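Local coordinates for protein angiotensin-converting enzyme (Anopheles gambiae, PDB 6S1Y) that probably cleaves peptides as a zinc-dependent metalloprotease of the angiotensin-converting enzyme family, here with a gamma-glutamyl peptide bound in its active site, at residues A[36-41]-A[331-336]; A[121-124]-A[130-133]; A[139-144]-A[344-349]; A[507-512]-A[562-567]; A[526-531]-A[573-578]. All coordinates share one frame; numbering follows the deposited sequence. Where two conformers were deposited one is given.

Contact 1 (A[36-41]-A[331-336]); sequences AAWEYG and WDFFAI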
# COMPACT_ATOMS: atom_id res chain seq x y z
N ALA A 36 -14.17 -17.16 -5.99
CA ALA A 36 -15.00 -17.22 -4.79
C ALA A 36 -14.62 -16.11 -3.81
O ALA A 36 -15.50 -15.56 -3.13
CB ALA A 36 -14.87 -18.59 -4.14
N ALA A 37 -13.33 -15.76 -3.74
CA ALA A 37 -12.91 -14.66 -2.87
C ALA A 37 -13.47 -13.33 -3.35
O ALA A 37 -13.90 -12.50 -2.54
CB ALA A 37 -11.38 -14.63 -2.79
N TRP A 38 -13.49 -13.12 -4.66
CA TRP A 38 -14.11 -11.91 -5.19
C TRP A 38 -15.58 -11.80 -4.78
O TRP A 38 -16.04 -10.71 -4.41
CB TRP A 38 -13.99 -11.90 -6.71
CG TRP A 38 -14.79 -10.85 -7.36
CD1 TRP A 38 -16.08 -10.97 -7.82
CD2 TRP A 38 -14.38 -9.51 -7.67
NE1 TRP A 38 -16.49 -9.79 -8.39
CE2 TRP A 38 -15.47 -8.88 -8.31
CE3 TRP A 38 -13.20 -8.79 -7.47
CZ2 TRP A 38 -15.41 -7.55 -8.75
CZ3 TRP A 38 -13.14 -7.47 -7.92
CH2 TRP A 38 -14.24 -6.86 -8.54
N GLU A 39 -16.33 -12.90 -4.87
CA GLU A 39 -17.75 -12.83 -4.56
C GLU A 39 -17.97 -12.45 -3.10
O GLU A 39 -18.84 -11.63 -2.78
CB GLU A 39 -18.42 -14.16 -4.89
CG GLU A 39 -18.63 -14.39 -6.39
CD GLU A 39 -19.58 -13.36 -6.99
OE1 GLU A 39 -19.25 -12.77 -8.05
OE2 GLU A 39 -20.66 -13.13 -6.39
N TYR A 40 -17.18 -13.02 -2.20
CA TYR A 40 -17.26 -12.60 -0.81
C TYR A 40 -16.83 -11.14 -0.68
O TYR A 40 -17.54 -10.32 -0.08
CB TYR A 40 -16.40 -13.53 0.04
CG TYR A 40 -16.44 -13.21 1.50
CD1 TYR A 40 -17.63 -13.30 2.22
CD2 TYR A 40 -15.29 -12.81 2.17
CE1 TYR A 40 -17.67 -13.00 3.56
CE2 TYR A 40 -15.33 -12.52 3.52
CZ TYR A 40 -16.52 -12.62 4.20
OH TYR A 40 -16.56 -12.31 5.54
N GLY A 41 -15.68 -10.79 -1.27
CA GLY A 41 -15.20 -9.42 -1.15
C GLY A 41 -16.23 -8.40 -1.59
O GLY A 41 -16.31 -7.31 -1.00
N TRP A 331 -7.64 -7.12 -8.88
CA TRP A 331 -7.76 -8.57 -8.88
C TRP A 331 -7.35 -9.19 -10.20
O TRP A 331 -7.74 -8.73 -11.27
CB TRP A 331 -9.19 -9.00 -8.57
CG TRP A 331 -9.61 -8.70 -7.17
CD1 TRP A 331 -9.82 -7.47 -6.62
CD2 TRP A 331 -9.89 -9.65 -6.14
NE1 TRP A 331 -10.21 -7.60 -5.31
CE2 TRP A 331 -10.25 -8.93 -4.99
CE3 TRP A 331 -9.87 -11.05 -6.09
CZ2 TRP A 331 -10.58 -9.55 -3.79
CZ3 TRP A 331 -10.19 -11.67 -4.88
CH2 TRP A 331 -10.55 -10.93 -3.75
N ASP A 332 -6.57 -10.27 -10.11
CA ASP A 332 -6.13 -11.07 -11.25
C ASP A 332 -6.81 -12.42 -11.16
O ASP A 332 -6.64 -13.15 -10.17
CB ASP A 332 -4.60 -11.23 -11.21
CG ASP A 332 -4.07 -11.96 -12.45
OD1 ASP A 332 -4.88 -12.28 -13.36
OD2 ASP A 332 -2.83 -12.19 -12.52
N PHE A 333 -7.58 -12.77 -12.19
CA PHE A 333 -8.33 -14.03 -12.18
C PHE A 333 -7.64 -15.12 -12.97
O PHE A 333 -8.24 -16.17 -13.21
CB PHE A 333 -9.75 -13.81 -12.68
CG PHE A 333 -10.59 -13.00 -11.73
CD1 PHE A 333 -10.63 -11.62 -11.81
CD2 PHE A 333 -11.30 -13.63 -10.72
CE1 PHE A 333 -11.38 -10.88 -10.93
CE2 PHE A 333 -12.05 -12.90 -9.83
CZ PHE A 333 -12.08 -11.52 -9.93
N PHE A 334 -6.38 -14.91 -13.36
CA PHE A 334 -5.53 -15.98 -13.86
C PHE A 334 -6.17 -16.69 -15.05
O PHE A 334 -6.10 -17.91 -15.19
CB PHE A 334 -5.19 -16.97 -12.73
CG PHE A 334 -4.45 -16.35 -11.58
CD1 PHE A 334 -3.07 -16.26 -11.60
CD2 PHE A 334 -5.13 -15.83 -10.50
CE1 PHE A 334 -2.39 -15.66 -10.55
CE2 PHE A 334 -4.45 -15.23 -9.45
CZ PHE A 334 -3.08 -15.16 -9.49
N ALA A 335 -6.83 -15.91 -15.89
CA ALA A 335 -7.33 -16.37 -17.18
C ALA A 335 -6.67 -15.49 -18.23
O ALA A 335 -5.46 -15.25 -18.17
CB ALA A 335 -8.85 -16.30 -17.25
N ILE A 336 -7.43 -14.95 -19.18
CA ILE A 336 -6.91 -13.96 -20.12
C ILE A 336 -7.84 -12.76 -20.09
O ILE A 336 -9.05 -12.89 -20.33
CB ILE A 336 -6.78 -14.51 -21.55
CG1 ILE A 336 -5.73 -15.62 -21.62
CG2 ILE A 336 -6.36 -13.40 -22.49
CD1 ILE A 336 -4.31 -15.17 -21.20

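Contact 2 (A[121-124]-A[130-133]); sequences KFCA and KCDL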
# COMPACT_ATOMS: atom_id res chain seq x y z
N LYS A 121 -20.28 0.34 11.52
CA LYS A 121 -21.08 1.53 11.26
C LYS A 121 -21.14 2.37 12.51
O LYS A 121 -20.95 1.87 13.62
CB LYS A 121 -22.52 1.18 10.79
CG LYS A 121 -22.54 0.27 9.56
CD LYS A 121 -23.45 0.79 8.46
CE LYS A 121 -23.16 0.11 7.11
NZ LYS A 121 -22.79 -1.34 7.31
N PHE A 122 -21.46 3.66 12.35
CA PHE A 122 -21.28 4.60 13.45
C PHE A 122 -22.39 5.62 13.49
O PHE A 122 -22.95 6.00 12.46
CB PHE A 122 -19.92 5.30 13.31
CG PHE A 122 -18.78 4.35 13.21
CD1 PHE A 122 -18.20 3.82 14.35
CD2 PHE A 122 -18.32 3.93 11.97
CE1 PHE A 122 -17.15 2.92 14.26
CE2 PHE A 122 -17.27 3.03 11.87
CZ PHE A 122 -16.69 2.52 13.02
N CYS A 123 -22.68 6.07 14.71
CA CYS A 123 -23.61 7.18 14.94
C CYS A 123 -22.90 8.53 14.78
O CYS A 123 -21.74 8.71 15.18
CB CYS A 123 -24.22 7.08 16.34
SG CYS A 123 -25.28 5.62 16.56
N ALA A 124 -23.60 9.48 14.20
CA ALA A 124 -23.00 10.78 13.95
C ALA A 124 -22.73 11.50 15.26
O ALA A 124 -23.46 11.34 16.25
CB ALA A 124 -23.89 11.62 13.05
N LYS A 130 -28.78 9.18 13.66
CA LYS A 130 -28.18 8.95 12.35
C LYS A 130 -26.98 8.03 12.56
O LYS A 130 -25.92 8.47 13.01
CB LYS A 130 -27.77 10.26 11.69
CG LYS A 130 -26.99 10.02 10.40
CD LYS A 130 -27.26 11.05 9.32
CE LYS A 130 -26.66 10.62 7.99
NZ LYS A 130 -27.57 9.74 7.18
N CYS A 131 -27.12 6.76 12.21
CA CYS A 131 -26.15 5.75 12.57
C CYS A 131 -25.82 4.84 11.40
O CYS A 131 -25.58 3.64 11.56
CB CYS A 131 -26.64 4.94 13.78
SG CYS A 131 -26.89 5.96 15.29
N ASP A 132 -25.77 5.42 10.19
CA ASP A 132 -25.39 4.69 8.99
C ASP A 132 -24.03 5.14 8.44
O ASP A 132 -23.71 4.87 7.28
CB ASP A 132 -26.47 4.83 7.91
CG ASP A 132 -26.65 6.27 7.43
OD1 ASP A 132 -26.39 7.20 8.21
OD2 ASP A 132 -27.05 6.45 6.25
N LEU A 133 -23.22 5.83 9.25
CA LEU A 133 -21.91 6.28 8.81
C LEU A 133 -20.93 5.11 8.72
O LEU A 133 -20.88 4.26 9.60
CB LEU A 133 -21.35 7.33 9.76
CG LEU A 133 -21.95 8.74 9.72
CD1 LEU A 133 -23.38 8.73 10.18
CD2 LEU A 133 -21.12 9.68 10.61

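Contact 3 (A[139-144]-A[344-349]); sequences LTEIFA and CTRVNM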
# COMPACT_ATOMS: atom_id res chain seq x y z
N LEU A 139 -16.45 8.61 7.23
CA LEU A 139 -15.38 8.89 8.18
C LEU A 139 -14.11 9.35 7.47
O LEU A 139 -13.43 10.28 7.92
CB LEU A 139 -15.10 7.65 9.05
CG LEU A 139 -15.77 7.69 10.43
CD1 LEU A 139 -17.28 7.71 10.33
CD2 LEU A 139 -15.29 6.50 11.27
N THR A 140 -13.78 8.73 6.34
CA THR A 140 -12.65 9.18 5.53
C THR A 140 -12.74 10.68 5.23
O THR A 140 -11.72 11.39 5.27
CB THR A 140 -12.59 8.38 4.25
OG1 THR A 140 -12.18 7.04 4.57
CG2 THR A 140 -11.61 9.01 3.24
N GLU A 141 -13.94 11.18 4.96
CA GLU A 141 -14.09 12.55 4.51
C GLU A 141 -14.21 13.50 5.68
O GLU A 141 -13.78 14.66 5.59
CB GLU A 141 -15.30 12.66 3.55
CG GLU A 141 -14.90 12.21 2.10
CD GLU A 141 -16.07 12.05 1.10
OE1 GLU A 141 -15.82 11.44 0.03
OE2 GLU A 141 -17.20 12.52 1.36
N ILE A 142 -14.75 13.04 6.80
CA ILE A 142 -14.69 13.83 8.03
C ILE A 142 -13.25 14.10 8.41
O ILE A 142 -12.86 15.25 8.67
CB ILE A 142 -15.45 13.10 9.15
CG1 ILE A 142 -16.94 13.00 8.77
CG2 ILE A 142 -15.27 13.79 10.49
CD1 ILE A 142 -17.71 12.01 9.60
N PHE A 143 -12.43 13.05 8.48
CA PHE A 143 -11.02 13.26 8.83
C PHE A 143 -10.33 14.13 7.78
O PHE A 143 -9.53 15.00 8.12
CB PHE A 143 -10.33 11.92 9.03
CG PHE A 143 -10.45 11.40 10.45
CD1 PHE A 143 -11.53 10.63 10.83
CD2 PHE A 143 -9.51 11.75 11.40
CE1 PHE A 143 -11.67 10.19 12.14
CE2 PHE A 143 -9.63 11.32 12.71
CZ PHE A 143 -10.73 10.54 13.08
N ALA A 144 -10.67 13.94 6.50
CA ALA A 144 -9.96 14.70 5.47
C ALA A 144 -10.25 16.20 5.57
O ALA A 144 -9.33 17.02 5.46
CB ALA A 144 -10.31 14.16 4.08
N CYS A 344 -14.47 1.89 -4.00
CA CYS A 344 -15.60 2.76 -3.66
C CYS A 344 -15.18 4.21 -3.93
O CYS A 344 -15.15 5.07 -3.06
CB CYS A 344 -16.06 2.50 -2.23
SG CYS A 344 -16.61 0.74 -2.01
N THR A 345 -14.91 4.44 -5.21
CA THR A 345 -14.36 5.69 -5.71
C THR A 345 -15.21 6.91 -5.36
O THR A 345 -16.43 6.90 -5.50
CB THR A 345 -14.21 5.60 -7.23
OG1 THR A 345 -13.63 4.34 -7.58
CG2 THR A 345 -13.31 6.72 -7.75
N ARG A 346 -14.52 7.98 -4.97
CA ARG A 346 -15.10 9.30 -4.78
C ARG A 346 -14.34 10.29 -5.64
O ARG A 346 -13.22 10.03 -6.09
CB ARG A 346 -15.07 9.70 -3.31
CG ARG A 346 -15.82 8.70 -2.42
CD ARG A 346 -17.31 8.96 -2.47
NE ARG A 346 -17.63 10.14 -1.67
CZ ARG A 346 -18.85 10.66 -1.54
NH1 ARG A 346 -19.87 10.11 -2.18
NH2 ARG A 346 -19.03 11.74 -0.79
N VAL A 347 -14.96 11.44 -5.91
CA VAL A 347 -14.42 12.39 -6.88
C VAL A 347 -13.59 13.39 -6.08
O VAL A 347 -14.09 14.42 -5.60
CB VAL A 347 -15.52 13.08 -7.70
CG1 VAL A 347 -14.91 14.13 -8.61
CG2 VAL A 347 -16.29 12.06 -8.55
N ASN A 348 -12.30 13.08 -5.92
CA ASN A 348 -11.33 14.02 -5.35
C ASN A 348 -9.94 13.59 -5.79
O ASN A 348 -9.75 12.51 -6.36
CB ASN A 348 -11.44 14.11 -3.82
CG ASN A 348 -11.20 12.77 -3.14
OD1 ASN A 348 -10.11 12.20 -3.22
ND2 ASN A 348 -12.22 12.26 -2.48
N MET A 349 -8.96 14.44 -5.50
CA MET A 349 -7.60 14.21 -5.99
C MET A 349 -6.97 12.99 -5.34
O MET A 349 -6.34 12.17 -6.01
CB MET A 349 -6.73 15.45 -5.74
CG MET A 349 -5.33 15.32 -6.31
SD MET A 349 -4.36 16.86 -6.21
CE MET A 349 -4.04 16.95 -4.46

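Contact 4 (A[507-512]-A[562-567]); sequences FHRAAC and TGERKM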
# COMPACT_ATOMS: atom_id res chain seq x y z
N PHE A 507 12.48 3.93 -10.14
CA PHE A 507 11.76 3.72 -11.40
C PHE A 507 11.42 5.05 -12.06
O PHE A 507 11.63 5.24 -13.27
CB PHE A 507 10.48 2.92 -11.14
CG PHE A 507 10.70 1.50 -10.64
CD1 PHE A 507 11.93 0.87 -10.76
CD2 PHE A 507 9.66 0.79 -10.09
CE1 PHE A 507 12.10 -0.43 -10.34
CE2 PHE A 507 9.82 -0.52 -9.65
CZ PHE A 507 11.04 -1.13 -9.77
N HIS A 508 10.89 6.00 -11.28
CA HIS A 508 10.54 7.31 -11.81
C HIS A 508 11.76 8.01 -12.42
O HIS A 508 11.66 8.63 -13.48
CB HIS A 508 9.94 8.17 -10.69
CG HIS A 508 9.59 9.57 -11.09
ND1 HIS A 508 8.59 9.87 -11.98
CD2 HIS A 508 10.07 10.76 -10.66
CE1 HIS A 508 8.47 11.18 -12.09
NE2 HIS A 508 9.36 11.74 -11.31
N ARG A 509 12.90 7.94 -11.74
CA ARG A 509 14.10 8.59 -12.25
C ARG A 509 14.52 7.98 -13.58
O ARG A 509 14.86 8.71 -14.52
CB ARG A 509 15.23 8.46 -11.23
CG ARG A 509 16.60 8.97 -11.72
CD ARG A 509 17.61 9.09 -10.60
NE ARG A 509 17.96 7.80 -10.03
CZ ARG A 509 18.76 7.63 -8.99
NH1 ARG A 509 19.31 8.69 -8.39
NH2 ARG A 509 19.02 6.41 -8.55
N ALA A 510 14.48 6.65 -13.68
CA ALA A 510 14.85 5.99 -14.92
C ALA A 510 13.87 6.33 -16.04
O ALA A 510 14.28 6.55 -17.18
CB ALA A 510 14.91 4.48 -14.70
N ALA A 511 12.58 6.40 -15.73
CA ALA A 511 11.62 6.68 -16.79
C ALA A 511 11.71 8.12 -17.26
O ALA A 511 11.53 8.40 -18.46
CB ALA A 511 10.20 6.36 -16.31
N CYS A 512 11.94 9.06 -16.34
CA CYS A 512 12.13 10.45 -16.74
C CYS A 512 13.39 10.60 -17.59
O CYS A 512 13.38 11.33 -18.59
CB CYS A 512 12.20 11.34 -15.50
SG CYS A 512 10.70 11.28 -14.47
N THR A 562 16.40 0.24 -14.79
CA THR A 562 17.22 1.24 -14.13
C THR A 562 18.72 1.07 -14.35
O THR A 562 19.48 2.00 -14.03
CB THR A 562 16.97 1.22 -12.61
OG1 THR A 562 17.65 0.10 -12.02
CG2 THR A 562 15.48 1.09 -12.32
N GLY A 563 19.17 -0.07 -14.86
CA GLY A 563 20.59 -0.35 -14.90
C GLY A 563 21.21 -0.58 -13.55
O GLY A 563 22.42 -0.84 -13.47
N GLU A 564 20.44 -0.50 -12.48
CA GLU A 564 20.91 -0.79 -11.14
C GLU A 564 20.24 -2.07 -10.67
O GLU A 564 19.18 -2.46 -11.18
CB GLU A 564 20.61 0.36 -10.18
CG GLU A 564 21.38 1.63 -10.48
CD GLU A 564 20.87 2.80 -9.66
OE1 GLU A 564 19.63 2.89 -9.44
OE2 GLU A 564 21.72 3.63 -9.25
N ARG A 565 20.87 -2.71 -9.71
CA ARG A 565 20.41 -4.00 -9.21
C ARG A 565 20.08 -3.97 -7.73
O ARG A 565 19.87 -5.03 -7.13
CB ARG A 565 21.46 -5.07 -9.51
CG ARG A 565 21.85 -5.12 -10.99
CD ARG A 565 22.98 -6.10 -11.26
NE ARG A 565 22.84 -7.33 -10.49
CZ ARG A 565 22.06 -8.35 -10.85
NH1 ARG A 565 21.35 -8.30 -11.97
NH2 ARG A 565 22.00 -9.43 -10.08
N LYS A 566 20.01 -2.79 -7.11
CA LYS A 566 19.69 -2.72 -5.69
C LYS A 566 18.70 -1.61 -5.39
O LYS A 566 18.63 -0.59 -6.09
CB LYS A 566 20.98 -2.55 -4.86
CG LYS A 566 21.76 -3.87 -4.75
CD LYS A 566 23.03 -3.74 -3.92
CE LYS A 566 23.51 -5.12 -3.40
NZ LYS A 566 22.63 -5.68 -2.30
N MET A 567 17.88 -1.86 -4.38
CA MET A 567 17.08 -0.80 -3.78
C MET A 567 18.00 0.23 -3.14
O MET A 567 18.95 -0.12 -2.42
CB MET A 567 16.14 -1.40 -2.74
CG MET A 567 15.43 -0.41 -1.83
SD MET A 567 14.26 -1.27 -0.73
CE MET A 567 15.31 -1.69 0.67
O HOH W 1 20.78 4.84 -6.89

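Contact 5 (A[526-531]-A[573-578]); sequences TLNNCD and LEYFDP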
# COMPACT_ATOMS: atom_id res chain seq x y z
N THR A 526 14.16 18.46 -13.38
CA THR A 526 14.28 17.80 -12.09
C THR A 526 13.34 16.61 -12.00
O THR A 526 12.38 16.47 -12.77
CB THR A 526 13.97 18.77 -10.95
OG1 THR A 526 12.59 19.15 -11.02
CG2 THR A 526 14.87 20.01 -11.01
N LEU A 527 13.59 15.78 -11.00
CA LEU A 527 12.64 14.72 -10.69
C LEU A 527 11.29 15.27 -10.28
O LEU A 527 10.29 14.59 -10.44
CB LEU A 527 13.20 13.84 -9.58
CG LEU A 527 14.48 13.10 -9.94
CD1 LEU A 527 15.10 12.46 -8.72
CD2 LEU A 527 14.20 12.05 -11.03
N ASN A 528 11.24 16.51 -9.78
CA ASN A 528 10.01 17.07 -9.24
C ASN A 528 9.09 17.65 -10.30
O ASN A 528 7.90 17.85 -10.00
CB ASN A 528 10.34 18.17 -8.22
CG ASN A 528 11.24 17.67 -7.13
OD1 ASN A 528 12.46 17.60 -7.30
ND2 ASN A 528 10.65 17.28 -6.01
N ASN A 529 9.58 17.92 -11.51
CA ASN A 529 8.74 18.47 -12.56
C ASN A 529 8.68 17.58 -13.80
O ASN A 529 8.22 18.04 -14.86
CB ASN A 529 9.21 19.88 -12.95
CG ASN A 529 10.62 19.92 -13.53
OD1 ASN A 529 11.21 18.87 -13.84
ND2 ASN A 529 11.17 21.12 -13.68
N CYS A 530 9.10 16.32 -13.70
CA CYS A 530 9.10 15.40 -14.84
C CYS A 530 7.72 14.81 -15.07
O CYS A 530 7.08 14.33 -14.13
CB CYS A 530 10.08 14.26 -14.61
SG CYS A 530 9.46 12.66 -15.31
N ASP A 531 7.28 14.80 -16.33
CA ASP A 531 6.05 14.13 -16.75
C ASP A 531 6.39 13.14 -17.87
O ASP A 531 6.85 13.55 -18.94
CB ASP A 531 5.01 15.14 -17.23
CG ASP A 531 3.67 14.51 -17.55
OD1 ASP A 531 3.51 13.32 -17.23
OD2 ASP A 531 2.77 15.19 -18.11
N LEU A 573 15.84 10.57 -1.74
CA LEU A 573 16.51 11.69 -1.07
C LEU A 573 16.79 12.84 -2.03
O LEU A 573 16.70 14.01 -1.65
CB LEU A 573 17.81 11.24 -0.42
CG LEU A 573 17.62 10.27 0.75
CD1 LEU A 573 18.97 9.71 1.25
CD2 LEU A 573 16.88 10.96 1.87
N GLU A 574 17.10 12.54 -3.30
CA GLU A 574 17.26 13.61 -4.29
C GLU A 574 15.93 14.31 -4.54
O GLU A 574 15.89 15.54 -4.68
CB GLU A 574 17.82 13.04 -5.61
CG GLU A 574 18.03 14.10 -6.72
CD GLU A 574 18.47 13.50 -8.07
OE1 GLU A 574 18.83 12.30 -8.15
OE2 GLU A 574 18.44 14.26 -9.08
N TYR A 575 14.85 13.53 -4.64
CA TYR A 575 13.54 14.10 -4.93
C TYR A 575 13.16 15.14 -3.89
O TYR A 575 12.66 16.22 -4.23
CB TYR A 575 12.50 12.97 -4.98
CG TYR A 575 11.11 13.38 -5.38
CD1 TYR A 575 10.21 13.86 -4.43
CD2 TYR A 575 10.68 13.26 -6.69
CE1 TYR A 575 8.92 14.22 -4.78
CE2 TYR A 575 9.38 13.64 -7.06
CZ TYR A 575 8.51 14.12 -6.09
OH TYR A 575 7.23 14.49 -6.41
N PHE A 576 13.39 14.82 -2.62
CA PHE A 576 13.04 15.68 -1.50
C PHE A 576 14.21 16.53 -0.99
O PHE A 576 14.12 17.08 0.10
CB PHE A 576 12.50 14.86 -0.33
CG PHE A 576 11.15 14.29 -0.59
CD1 PHE A 576 10.05 15.11 -0.70
CD2 PHE A 576 10.98 12.93 -0.77
CE1 PHE A 576 8.82 14.59 -0.97
CE2 PHE A 576 9.73 12.40 -1.04
CZ PHE A 576 8.67 13.22 -1.14
N ASP A 577 15.30 16.66 -1.75
CA ASP A 577 16.36 17.48 -1.17
C ASP A 577 15.98 18.96 -1.14
O ASP A 577 16.30 19.64 -0.16
CB ASP A 577 17.69 17.31 -1.91
CG ASP A 577 18.84 18.06 -1.22
OD1 ASP A 577 19.29 17.62 -0.13
OD2 ASP A 577 19.23 19.12 -1.74
N PRO A 578 15.34 19.52 -2.18
CA PRO A 578 14.96 20.94 -2.09
C PRO A 578 14.03 21.23 -0.91
O PRO A 578 14.16 22.26 -0.24
CB PRO A 578 14.30 21.23 -3.45
CG PRO A 578 14.87 20.17 -4.38
CD PRO A 578 15.05 18.95 -3.51
O HOH W 2 7.79 17.61 -5.65

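Contact 1 (A[36-41]-A[331-336])
The indole of W38 meets W331 edge-on: its six-membered ring turns its CE3-CZ3 edge onto the face of the W331 five-membered ring, a T-shaped stack with the two planes at 86° and W38 CZ3 3.6 Å from W331 CD1. The other half of the W331 ring system lies against the helix backbone, where W38 CA forms a CH-pi contact over the six-membered ring. A37 has only a methyl to offer, which suits a place where a large indole must come close to a helix; its CB reaches the rim of W331 at CZ3, 3.8 Å away. F333 turns its own edge toward a face of W38 in an offset edge-to-face pair, planes at 73°, with F333 CZ 3.8 Å from W38 CB. Three large flat side chains thus make an aromatic cluster with no hydrogen bond across the segments.

W38 enters it because its CG is anti to the backbone N (chi1 169°), which carries the indole out beside F333. Farther out, S329 takes the hydrogen bond of W331 NE1, and R340 makes cation-pi contacts with W38 and F333. D332 OD1 accepts from F334 N in an Asx turn that bends the chain at F333. The W331 side chain, about 6 Å from the bound ligand, borders the active-site pocket. The cluster joins helix 12-42 to the end of strand 329-332, whose antiparallel partner, strand 339-342, supplies R340.

Contact 2 (A[121-124]-A[130-133])
The carbonyl oxygen of K130 takes the N-H of A124 at 2.8 Å between A124 N and K130 O, the donor lying nearly along the C=O axis, and the CA-H of C123 also approaches this oxygen. Farther along, F122 and L133 form an antiparallel hydrogen-bonded pair: F122 N gives to L133 O over 2.9 Å, and L133 N returns a longer bond of 3.2 Å to F122 O. Both of these donors lie in the carbonyl planes of their acceptors, although the first bond is bent, with 131° at the hydrogen.

Between the bonded residues the disulfide closes the loop, C123 SG to C131 SG at 2.1 Å with a chi3 of 102°. Each sulfur is anti to its own carbonyl carbon, and cysteine suits the place because the two segments bring C123 and C131 side by side, near enough for a covalent cross-link.

L133 brings its CB within 3.4 Å of F122 O and spreads its methyls beside A124, while Y155 of helix 149-163 and L139 of helix 135-145 also touch L133, as suits a buried, branched apolar residue. On the exposed side K130 NZ makes a salt bridge with D132 OD1, which it meets on the syn side at 3.0 Å. The result is a short antiparallel bridge beside a disulfide that closes a small loop, here between helix 100-119 and helix 135-145.

Contact 3 (A[139-144]-A[344-349])
E141 and R346 make the close part of this contact, a two-point salt bridge in which the arginine grips side-on. R346 NE gives to E141 OE1 at 2.8 Å and 166° at the hydrogen, while R346 NH2 gives to E141 OE2 at 2.9 Å. OE2 uses its syn lone pair, and OE1 is likewise met on the syn side; carboxylate and guanidinium planes are 27° apart, close enough to coplanar for both bonds to form at once. The glutamate reaches out from its helix on a chain extended beyond CG, whereas the arginine folds at chi2 and chi3, which turns its NE edge to the acid.

Beyond this pair the segments stand well apart, the nearest CA atoms, those of E141 and R346, being 9.9 Å from each other. N348 comes no nearer than 4.5 Å, between its ND2 and E141 OE1. Its OD1 instead caps helix 349-368 by accepting from E351 N, a role for which a short amide at the N-cap is well suited.

With opposite charges sharing two bonds, each group probably favours the ionised form of the other. Between these two segments the tie is one of charge, with no apolar packing.

Contact 4 (A[507-512]-A[562-567])
T562 places its CG2 anti to its own carbonyl carbon, and this torsion (OG1 at chi1 77°) sends the methyl toward the helix while the hydroxyl stays by its own backbone. The methyl then lies in the plane of the F507 ring at its edge, T562 CG2 being 3.9 Å from F507 CD1, and A510 CB rests 4.0 Å from T562 CA. Alanine suits that position: helix 495-514 and the last turn of helix 554-562 come close here, A510 CA lying 5.4 Å from T562 CA, and a small side chain permits it.

T562 OG1 accepts from E564 N at 2.9 Å, an ST turn that leads the chain away from the end of helix 554-562; G563, within the turn, has a positive phi, which glycine tolerates readily. Following the turn, E564 extends its chain beyond CG back toward helix 495-514 and meets R509, whose guanidinium arrives on a side chain bent at chi3 (66°).

Their ion pair is long, 3.7 Å from R509 NH2 to E564 OE1, with the two planes 67° apart instead of coplanar. A water completes the connection at the guanidinium edge, accepting from R509 NH2 at 2.9 Å and donating to E564 OE2 at 2.8 Å. R509 NH1 has further acidic neighbours, D570 and E574, both in long, weak ion pairs, while the ring of F507 packs edge-to-face with F383 of helix 381-395.

Contact 5 (A[526-531]-A[573-578])
N528 lays its side-chain amide over the Y575 ring, at the point where a type I beta turn running from T526 to N529 packs against the C-terminal end of helix 570-575. With its CG anti to the carbonyl carbon (chi1 -55°), N528 brings ND2 over the centre of the ring, 3.6 Å above its plane. The amide is tilted 34° from the ring, and its own plane is directed at the backbone: ND2 donates to Y575 O over 2.9 Å with 163° at the hydrogen. Asparagine suits the place because its short amide can cover an aromatic face and still satisfy a carbonyl at a helix end.

Y575 takes a different staggered position, with CG anti to the backbone N, and so swings its ring beneath the turn. Beside the CD2-CE2 side of the ring sits L527, with CB 3.9 Å from Y575 CD2. The leucine has CG anti to the carbonyl carbon and an extended second torsion, which puts CD1 3.6 Å from E574 CD; the branched apolar side chain thereby packs against both E574 and Y575. The polar end of E574 turns to Y518, whose hydroxyl bonds to OE2. F505 meets the Y575 ring edge-to-face, and A424 of helix 414-429 touches it too.

A water accepts from N528 ND2 at 2.9 Å and makes a weak, longer bond of 3.3 Å with Y575 OH.

Contacts 4 and 5 form one neighbourhood, their centres 14 Å apart: the disulfide C512-C530 and a probable hydrogen bond from H508 to L527 join them, and their segments alternate along the chain. Contacts 2 and 3 are a second pair, 16 Å between centres and in series, packed together where L139 meets F122 and L133. Contact 1 stands apart, yet its segments alternate with those of contact 3, and both involve the chain around the 329-332/339-342 hairpin ahead of zinc-binding helix 349-368. Contacts 1 and 5, centres 38 Å apart, lie on opposite sides of the chain's centre. Contact 2 is local; contacts 1 and 3 link this largely helical enzyme across about 290 and 200 residues.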